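Local coordinates for protein sialidase B (Streptococcus pneumoniae TIGR4, PDB 4XJZ) that hydrolyses alpha-linked terminal sialic acid residues from oligosaccharides, glycoproteins and glycolipids, as a family 33 exo-sialidase of the pneumococcus, at residues Tyr205-Thr210 and Glu631-Trp636; Leu220-Ala225 and Ser290-Asp295. The protein carries 1 engineered substitution. All coordinates share one frame; numbering follows the deposited sequence.

Contact 1: residues Tyr205-Thr210 and Glu631-Trp636; sequences YFRIPT and EKYDSW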
ATOM      1  N   TYR A 205       4.336  -6.031   4.424  1.00 11.98           N
ATOM      2  CA  TYR A 205       3.219  -5.185   3.977  1.00 12.09           C
ATOM      3  C   TYR A 205       3.741  -3.916   3.340  1.00 11.65           C
ATOM      4  O   TYR A 205       4.811  -3.431   3.706  1.00 10.96           O
ATOM      5  CB  TYR A 205       2.291  -4.847   5.163  1.00 12.51           C
ATOM      6  CG  TYR A 205       1.924  -6.110   5.890  1.00 14.81           C
ATOM      7  CD1 TYR A 205       0.932  -6.946   5.395  1.00 13.74           C
ATOM      8  CD2 TYR A 205       2.653  -6.525   6.998  1.00 14.20           C
ATOM      9  CE1 TYR A 205       0.647  -8.151   6.021  1.00 14.51           C
ATOM     10  CE2 TYR A 205       2.364  -7.724   7.641  1.00 14.90           C
ATOM     11  CZ  TYR A 205       1.359  -8.520   7.141  1.00 14.49           C
ATOM     12  OH  TYR A 205       1.061  -9.718   7.741  1.00 14.68           O
ATOM     13  N   PHE A 206       2.972  -3.392   2.388  1.00 12.84           N
ATOM     14  CA  PHE A 206       3.323  -2.163   1.681  1.00 10.90           C
ATOM     15  C   PHE A 206       2.088  -1.305   1.531  1.00 13.88           C
ATOM     16  O   PHE A 206       0.972  -1.820   1.349  1.00 12.87           O
ATOM     17  CB  PHE A 206       3.938  -2.484   0.315  1.00 14.38           C
ATOM     18  CG  PHE A 206       5.227  -3.243   0.420  1.00 12.98           C
ATOM     19  CD1 PHE A 206       6.415  -2.580   0.690  1.00 12.12           C
ATOM     20  CD2 PHE A 206       5.242  -4.629   0.314  1.00 11.51           C
ATOM     21  CE1 PHE A 206       7.611  -3.283   0.830  1.00 14.32           C
ATOM     22  CE2 PHE A 206       6.425  -5.338   0.462  1.00 14.62           C
ATOM     23  CZ  PHE A 206       7.610  -4.668   0.720  1.00 13.69           C
ATOM     24  N   ARG A 207       2.285   0.008   1.631  1.00 13.25           N
ATOM     25  CA  ARG A 207       1.189   0.964   1.514  1.00 12.43           C
ATOM     26  C   ARG A 207       1.734   2.234   0.923  1.00 13.76           C
ATOM     27  O   ARG A 207       2.942   2.501   1.005  1.00 12.33           O
ATOM     28  CB  ARG A 207       0.616   1.313   2.889  1.00 12.51           C
ATOM     29  CG  ARG A 207      -0.094   0.198   3.598  1.00 17.64           C
ATOM     30  CD  ARG A 207      -1.456   0.004   3.012  1.00 17.68           C
ATOM     31  NE  ARG A 207      -2.322   1.193   3.092  1.00 17.07           N
ATOM     32  CZ  ARG A 207      -3.031   1.534   4.159  1.00 24.40           C
ATOM     33  NH1 ARG A 207      -2.950   0.805   5.260  1.00 23.49           N
ATOM     34  NH2 ARG A 207      -3.809   2.616   4.145  1.00 24.22           N
ATOM     35  N   ILE A 208       0.830   3.027   0.362  1.00 12.53           N
ATOM     36  CA  ILE A 208       1.115   4.409  -0.056  1.00 11.64           C
ATOM     37  C   ILE A 208       2.128   4.511  -1.199  1.00 12.40           C
ATOM     38  O   ILE A 208       3.223   5.068  -1.030  1.00 12.84           O
ATOM     39  CB  ILE A 208       1.545   5.310   1.142  1.00 12.73           C
ATOM     40  CG1 ILE A 208       0.828   4.939   2.461  1.00 13.73           C
ATOM     41  CG2 ILE A 208       1.318   6.780   0.821  1.00 14.55           C
ATOM     42  CD1 ILE A 208      -0.707   5.025   2.406  1.00 13.83           C
ATOM     43  N   PRO A 209       1.758   3.974  -2.367  1.00 12.69           N
ATOM     44  CA  PRO A 209       2.666   3.961  -3.524  1.00 12.64           C
ATOM     45  C   PRO A 209       2.851   5.324  -4.152  1.00 14.71           C
ATOM     46  O   PRO A 209       1.952   6.157  -4.114  1.00 14.91           O
ATOM     47  CB  PRO A 209       1.942   3.048  -4.505  1.00 12.81           C
ATOM     48  CG  PRO A 209       0.483   3.223  -4.182  1.00 14.92           C
ATOM     49  CD  PRO A 209       0.480   3.300  -2.674  1.00 13.09           C
ATOM     50  N   THR A 210       4.023   5.538  -4.755  1.00 11.96           N
ATOM     51  CA  THR A 210       4.263   6.741  -5.535  1.00 12.07           C
ATOM     52  C   THR A 210       4.970   6.330  -6.816  1.00 12.89           C
ATOM     53  O   THR A 210       5.616   5.283  -6.868  1.00 14.30           O
ATOM     54  CB  THR A 210       5.158   7.764  -4.819  1.00 14.06           C
ATOM     55  OG1 THR A 210       6.522   7.343  -4.877  1.00 13.83           O
ATOM     56  CG2 THR A 210       4.764   7.949  -3.351  1.00 12.90           C
ATOM     57  N   GLU A 631      -2.896   0.331  -4.538  1.00 11.83           N
ATOM     58  CA  GLU A 631      -3.378  -0.610  -3.534  1.00 11.54           C
ATOM     59  C   GLU A 631      -4.616  -1.343  -4.032  1.00 11.55           C
ATOM     60  O   GLU A 631      -5.686  -0.755  -4.112  1.00 11.97           O
ATOM     61  CB  GLU A 631      -3.697   0.154  -2.242  1.00 10.08           C
ATOM     62  CG  GLU A 631      -2.464   0.761  -1.599  1.00 13.37           C
ATOM     63  CD  GLU A 631      -2.796   1.650  -0.411  1.00 14.43           C
ATOM     64  OE1 GLU A 631      -3.983   2.062  -0.276  1.00 14.24           O
ATOM     65  OE2 GLU A 631      -1.871   1.940   0.372  1.00 12.56           O
ATOM     66  N   LYS A 632      -4.480  -2.619  -4.391  1.00 12.15           N
ATOM     67  CA  LYS A 632      -5.613  -3.375  -4.917  1.00 10.02           C
ATOM     68  C   LYS A 632      -6.366  -4.075  -3.788  1.00 12.32           C
ATOM     69  O   LYS A 632      -6.475  -5.307  -3.740  1.00 14.69           O
ATOM     70  CB  LYS A 632      -5.177  -4.403  -5.975  1.00 12.92           C
ATOM     71  CG  LYS A 632      -6.343  -4.872  -6.874  1.00 16.33           C
ATOM     72  CD  LYS A 632      -5.966  -6.054  -7.791  1.00 14.34           C
ATOM     73  CE  LYS A 632      -7.172  -6.558  -8.596  1.00 13.17           C
ATOM     74  NZ  LYS A 632      -7.636  -5.570  -9.630  1.00 13.94           N
ATOM     75  N   TYR A 633      -6.912  -3.272  -2.891  1.00 13.19           N
ATOM     76  CA  TYR A 633      -7.708  -3.807  -1.781  1.00 13.26           C
ATOM     77  C   TYR A 633      -8.422  -2.643  -1.144  1.00 13.21           C
ATOM     78  O   TYR A 633      -8.094  -1.498  -1.401  1.00 13.68           O
ATOM     79  CB  TYR A 633      -6.827  -4.558  -0.773  1.00 13.47           C
ATOM     80  CG  TYR A 633      -6.103  -3.729   0.260  1.00 12.19           C
ATOM     81  CD1 TYR A 633      -6.457  -3.819   1.611  1.00 13.44           C
ATOM     82  CD2 TYR A 633      -5.024  -2.907  -0.082  1.00 13.06           C
ATOM     83  CE1 TYR A 633      -5.797  -3.113   2.574  1.00 16.26           C
ATOM     84  CE2 TYR A 633      -4.348  -2.175   0.893  1.00 13.07           C
ATOM     85  CZ  TYR A 633      -4.737  -2.296   2.227  1.00 13.00           C
ATOM     86  OH  TYR A 633      -4.116  -1.592   3.233  1.00 17.86           O
ATOM     87  N   ASP A 634      -9.413  -2.922  -0.308  1.00 12.67           N
ATOM     88  CA  ASP A 634     -10.070  -1.829   0.383  1.00 14.35           C
ATOM     89  C   ASP A 634      -9.285  -1.501   1.658  1.00 15.43           C
ATOM     90  O   ASP A 634      -9.420  -2.172   2.688  1.00 14.09           O
ATOM     91  CB  ASP A 634     -11.528  -2.170   0.683  1.00 12.15           C
ATOM     92  CG  ASP A 634     -12.295  -0.973   1.214  1.00 14.41           C
ATOM     93  OD1 ASP A 634     -11.708  -0.204   1.992  1.00 14.83           O
ATOM     94  OD2 ASP A 634     -13.483  -0.801   0.851  1.00 16.76           O
ATOM     95  N   SER A 635      -8.431  -0.483   1.577  1.00 12.81           N
ATOM     96  CA  SER A 635      -7.552  -0.137   2.687  1.00 12.35           C
ATOM     97  C   SER A 635      -8.237   0.579   3.859  1.00 13.22           C
ATOM     98  O   SER A 635      -7.576   0.932   4.850  1.00 16.31           O
ATOM     99  CB  SER A 635      -6.352   0.673   2.174  1.00 15.24           C
ATOM    100  OG  SER A 635      -6.748   1.990   1.810  1.00 16.95           O
ATOM    101  N   TRP A 636      -9.546   0.780   3.741  1.00 13.35           N
ATOM    102  CA  TRP A 636     -10.353   1.331   4.842  1.00 12.69           C
ATOM    103  C   TRP A 636     -11.027   0.207   5.623  1.00 15.21           C
ATOM    104  O   TRP A 636     -11.138   0.271   6.857  1.00 17.60           O
ATOM    105  CB  TRP A 636     -11.414   2.301   4.310  1.00 13.80           C
ATOM    106  CG  TRP A 636     -12.101   3.089   5.409  1.00 14.74           C
ATOM    107  CD1 TRP A 636     -13.267   2.778   6.060  1.00 18.96           C
ATOM    108  CD2 TRP A 636     -11.631   4.304   5.993  1.00 12.50           C
ATOM    109  NE1 TRP A 636     -13.545   3.741   7.004  1.00 17.43           N
ATOM    110  CE2 TRP A 636     -12.551   4.685   6.983  1.00 17.02           C
ATOM    111  CE3 TRP A 636     -10.509   5.111   5.769  1.00 16.98           C
ATOM    112  CZ2 TRP A 636     -12.394   5.846   7.741  1.00 21.75           C
ATOM    113  CZ3 TRP A 636     -10.353   6.250   6.520  1.00 16.88           C
ATOM    114  CH2 TRP A 636     -11.284   6.609   7.499  1.00 20.33           C
TER
HETATM  115  O   HOH W   1      -6.339   3.759   5.128  1.00 28.33           O
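R207 and E631 meet nearly at right angles, the arginine chain passing across the end of the glutamate so that NE reaches OE2 at 2.9 Å in a salt bridge. That oxygen lies in the plane of the guanidinium, at its edge, whereas NE approaches from above the carboxylate, whose plane is turned 64° from that of the arginine. The backbone N of I208 reaches OE2 from the opposite face, also at 2.9 Å and in a nearly straight hydrogen bond. One buried oxygen is therefore gripped between a charged donor and a main-chain donor, which would fix the rotation of the carboxylate and probably stabilise its negative charge. Glutamate suits the place because its chain is long enough to span the gap from 631-636 to 205-210, and on the way its CG packs on CD of P209 at 4.0 Å. The other oxygen, OE1, is held by the backbone N of Y615.

Arginine is long enough to bend, at chi2 (-77°) and again at chi3, round the end of Y633. The tyrosine ring stands almost perpendicular to the guanidinium, 85° between planes, with its OH 3.1 Å from CD of R207. CB of S635 lies over a guanidinium face, 3.8 Å from NH2 of R207, while OG of S635 bonds NH1 of R581. A water joins NH2 of R207, by a weak bond, to the carbonyl O of S635.

R207 and R581 are, by similarity, substrate-binding arginines, and Y615 the nucleophile. Such arginines belong to the triad with which sialidases grasp the substrate carboxylate; here E631 is probably the second-shell acid that positions R207 in the active site of the beta-propeller.

Contact 2: residues Leu220-Ala225 and Ser290-Asp295; sequences LSSIDA and SSIVED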
ATOM      1  N   LEU A 220      10.888   6.170 -11.072  1.00 12.31           N
ATOM      2  CA  LEU A 220      11.194   5.938  -9.663  1.00 12.74           C
ATOM      3  C   LEU A 220       9.895   5.716  -8.909  1.00 13.03           C
ATOM      4  O   LEU A 220       8.881   6.362  -9.197  1.00 13.99           O
ATOM      5  CB  LEU A 220      11.930   7.145  -9.066  1.00 13.88           C
ATOM      6  CG  LEU A 220      12.395   7.076  -7.608  1.00 14.76           C
ATOM      7  CD1 LEU A 220      13.398   5.918  -7.412  1.00 15.44           C
ATOM      8  CD2 LEU A 220      13.014   8.415  -7.186  1.00 19.10           C
ATOM      9  N   SER A 221       9.925   4.789  -7.961  1.00 11.12           N
ATOM     10  CA  SER A 221       8.774   4.543  -7.094  1.00  9.67           C
ATOM     11  C   SER A 221       9.204   4.585  -5.636  1.00 12.17           C
ATOM     12  O   SER A 221      10.252   4.067  -5.282  1.00 13.41           O
ATOM     13  CB  SER A 221       8.204   3.157  -7.399  1.00 11.09           C
ATOM     14  OG  SER A 221       7.141   2.859  -6.490  1.00 12.18           O
ATOM     15  N   SER A 222       8.377   5.188  -4.781  1.00 12.24           N
ATOM     16  CA  SER A 222       8.584   5.074  -3.338  1.00 11.85           C
ATOM     17  C   SER A 222       7.350   4.457  -2.696  1.00 12.73           C
ATOM     18  O   SER A 222       6.281   4.381  -3.313  1.00 13.18           O
ATOM     19  CB  SER A 222       8.985   6.415  -2.691  1.00 13.59           C
ATOM     20  OG  SER A 222       7.943   7.384  -2.705  1.00 15.23           O
ATOM     21  N   ILE A 223       7.511   3.984  -1.468  1.00 12.72           N
ATOM     22  CA  ILE A 223       6.450   3.222  -0.804  1.00 10.89           C
ATOM     23  C   ILE A 223       6.713   3.232   0.702  1.00 13.27           C
ATOM     24  O   ILE A 223       7.848   3.387   1.152  1.00 10.99           O
ATOM     25  CB  ILE A 223       6.436   1.761  -1.309  1.00 10.94           C
ATOM     26  CG1 ILE A 223       5.121   1.042  -0.982  1.00 13.48           C
ATOM     27  CG2 ILE A 223       7.576   0.968  -0.723  1.00 13.04           C
ATOM     28  CD1 ILE A 223       4.120   1.124  -2.050  1.00 17.24           C
ATOM     29  N   ASP A 224       5.648   3.065   1.485  1.00 12.60           N
ATOM     30  CA  ASP A 224       5.788   2.730   2.894  1.00 14.18           C
ATOM     31  C   ASP A 224       6.041   1.228   2.995  1.00 12.75           C
ATOM     32  O   ASP A 224       5.190   0.422   2.591  1.00 11.87           O
ATOM     33  CB  ASP A 224       4.476   2.983   3.661  1.00 11.76           C
ATOM     34  CG  ASP A 224       4.239   4.430   4.047  1.00 15.33           C
ATOM     35  OD1 ASP A 224       4.719   5.374   3.389  1.00 17.04           O
ATOM     36  OD2 ASP A 224       3.498   4.624   5.037  1.00 15.80           O
ATOM     37  N   ALA A 225       7.207   0.850   3.515  1.00 11.83           N
ATOM     38  CA  ALA A 225       7.467  -0.547   3.864  1.00 12.43           C
ATOM     39  C   ALA A 225       6.988  -0.716   5.299  1.00 11.74           C
ATOM     40  O   ALA A 225       7.634  -0.238   6.236  1.00 12.21           O
ATOM     41  CB  ALA A 225       8.965  -0.861   3.742  1.00 12.30           C
ATOM     42  N   SER A 290       5.216   9.201   1.745  1.00 14.75           N
ATOM     43  CA  SER A 290       6.312   9.830   1.013  1.00 12.16           C
ATOM     44  C   SER A 290       5.854  10.514  -0.270  1.00 11.25           C
ATOM     45  O   SER A 290       4.775  10.236  -0.809  1.00 13.44           O
ATOM     46  CB  SER A 290       7.419   8.818   0.699  1.00 12.89           C
ATOM     47  OG  SER A 290       6.977   7.802  -0.189  1.00 14.16           O
ATOM     48  N   SER A 291       6.697  11.422  -0.765  1.00 12.82           N
ATOM     49  CA  SER A 291       6.429  12.159  -2.002  1.00 12.62           C
ATOM     50  C   SER A 291       7.761  12.487  -2.656  1.00 12.75           C
ATOM     51  O   SER A 291       8.745  12.763  -1.961  1.00 13.96           O
ATOM     52  CB  SER A 291       5.657  13.451  -1.718  1.00 15.33           C
ATOM     53  OG  SER A 291       5.165  14.017  -2.917  1.00 18.45           O
ATOM     54  N   ILE A 292       7.792  12.452  -3.987  1.00 13.47           N
ATOM     55  CA  ILE A 292       9.043  12.635  -4.725  1.00 12.52           C
ATOM     56  C   ILE A 292       8.945  13.723  -5.793  1.00 14.33           C
ATOM     57  O   ILE A 292       7.892  13.945  -6.388  1.00 13.74           O
ATOM     58  CB  ILE A 292       9.523  11.300  -5.332  1.00 16.35           C
ATOM     59  CG1 ILE A 292       8.448  10.636  -6.175  1.00 16.96           C
ATOM     60  CG2 ILE A 292       9.915  10.326  -4.238  1.00 18.68           C
ATOM     61  CD1 ILE A 292       8.830   9.180  -6.558  1.00 19.36           C
ATOM     62  N   VAL A 293      10.059  14.398  -6.034  1.00 13.83           N
ATOM     63  CA  VAL A 293      10.128  15.339  -7.154  1.00 12.59           C
ATOM     64  C   VAL A 293      11.551  15.331  -7.681  1.00 15.53           C
ATOM     65  O   VAL A 293      12.477  14.922  -6.971  1.00 16.67           O
ATOM     66  CB  VAL A 293       9.711  16.763  -6.712  1.00 13.90           C
ATOM     67  CG1 VAL A 293      10.842  17.441  -5.940  1.00 14.88           C
ATOM     68  CG2 VAL A 293       9.292  17.605  -7.921  1.00 16.56           C
ATOM     69  N   GLU A 294      11.729  15.738  -8.939  1.00 14.69           N
ATOM     70  CA  GLU A 294      13.083  15.910  -9.479  1.00 15.96           C
ATOM     71  C   GLU A 294      13.393  17.394  -9.681  1.00 14.33           C
ATOM     72  O   GLU A 294      12.555  18.161 -10.185  1.00 16.28           O
ATOM     73  CB  GLU A 294      13.270  15.148 -10.787  1.00 13.66           C
ATOM     74  CG  GLU A 294      14.741  15.125 -11.247  1.00 18.78           C
ATOM     75  CD  GLU A 294      14.970  14.254 -12.463  1.00 19.42           C
ATOM     76  OE1 GLU A 294      14.201  14.399 -13.434  1.00 19.19           O
ATOM     77  OE2 GLU A 294      15.909  13.419 -12.431  1.00 21.47           O
ATOM     78  N   ASP A 295      14.586  17.799  -9.254  1.00 14.99           N
ATOM     79  CA  ASP A 295      15.025  19.193  -9.363  1.00 16.41           C
ATOM     80  C   ASP A 295      15.889  19.413 -10.597  1.00 17.56           C
ATOM     81  O   ASP A 295      16.906  18.750 -10.755  1.00 19.03           O
ATOM     82  CB  ASP A 295      15.829  19.583  -8.127  1.00 18.91           C
ATOM     83  CG  ASP A 295      16.334  21.005  -8.191  1.00 22.87           C
ATOM     84  OD1 ASP A 295      15.533  21.908  -8.497  1.00 23.63           O
ATOM     85  OD2 ASP A 295      17.533  21.213  -7.936  1.00 21.98           O
TER
HETATM   86  O   HOH W   2       4.948   6.345   0.848  1.00 16.65           O
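S222 and S290 face each other hydroxyl to hydroxyl, their OG atoms 2.7 Å apart in a hydrogen bond. Each OG stands between its own backbone N and carbonyl carbon (chi1 68° and 65°), a rotamer that carries the oxygen across to the facing strand. Serine suits both places, being small enough to let the strands approach while supplying a buried polar atom with a partner. The OG of S222 is also hydrogen-bonded to OG1 of T210, so this buried oxygen has two polar partners.

I292 carries the apolar side. Its CG2 lies 3.9 Å from OG of S222, and its CD1 reaches toward L220, 4.3 Å from CG of that leucine; the isoleucine thus packs beside the serine pair with one branch and meets L220 with the other. At the other end a water donates to OD1 of D224 at 2.7 Å and accepts from N of S290 at 3.0 Å, bridging a carboxylate and a main-chain N that lie too far apart to bond directly. OD2 of D224 forms a salt bridge to NH2 of R226, and OD1 also accepts from the backbone N of D289.

The two strands run antiparallel, 166° between directions and 7.1 Å apart at their closest, but they meet through side chains as members of different sheets: 219-226 lies between 205-207 and 237-244, and 286-294 between 301-308 and 451-459.

After the N-terminal domain, the chain lays down 205-210 and turns back as strand 219-226, its antiparallel neighbour, where R207 O accepts from D224 N. Contact 2 then closes a loop of 64 residues, setting that strand against 286-294 of another sheet. Contact 1 closes only after a further 335 residues, when the loop beyond strand 626-631 returns to 205-210; the shorter loop thus lies wholly within the longer. T210 joins the two, its OG1 meeting OG of S222 and packing on CD1 of I292. Together they tie the late-chain loop beside the active site, through the sheet of 219-226, to the neighbouring sheet that holds 286-294.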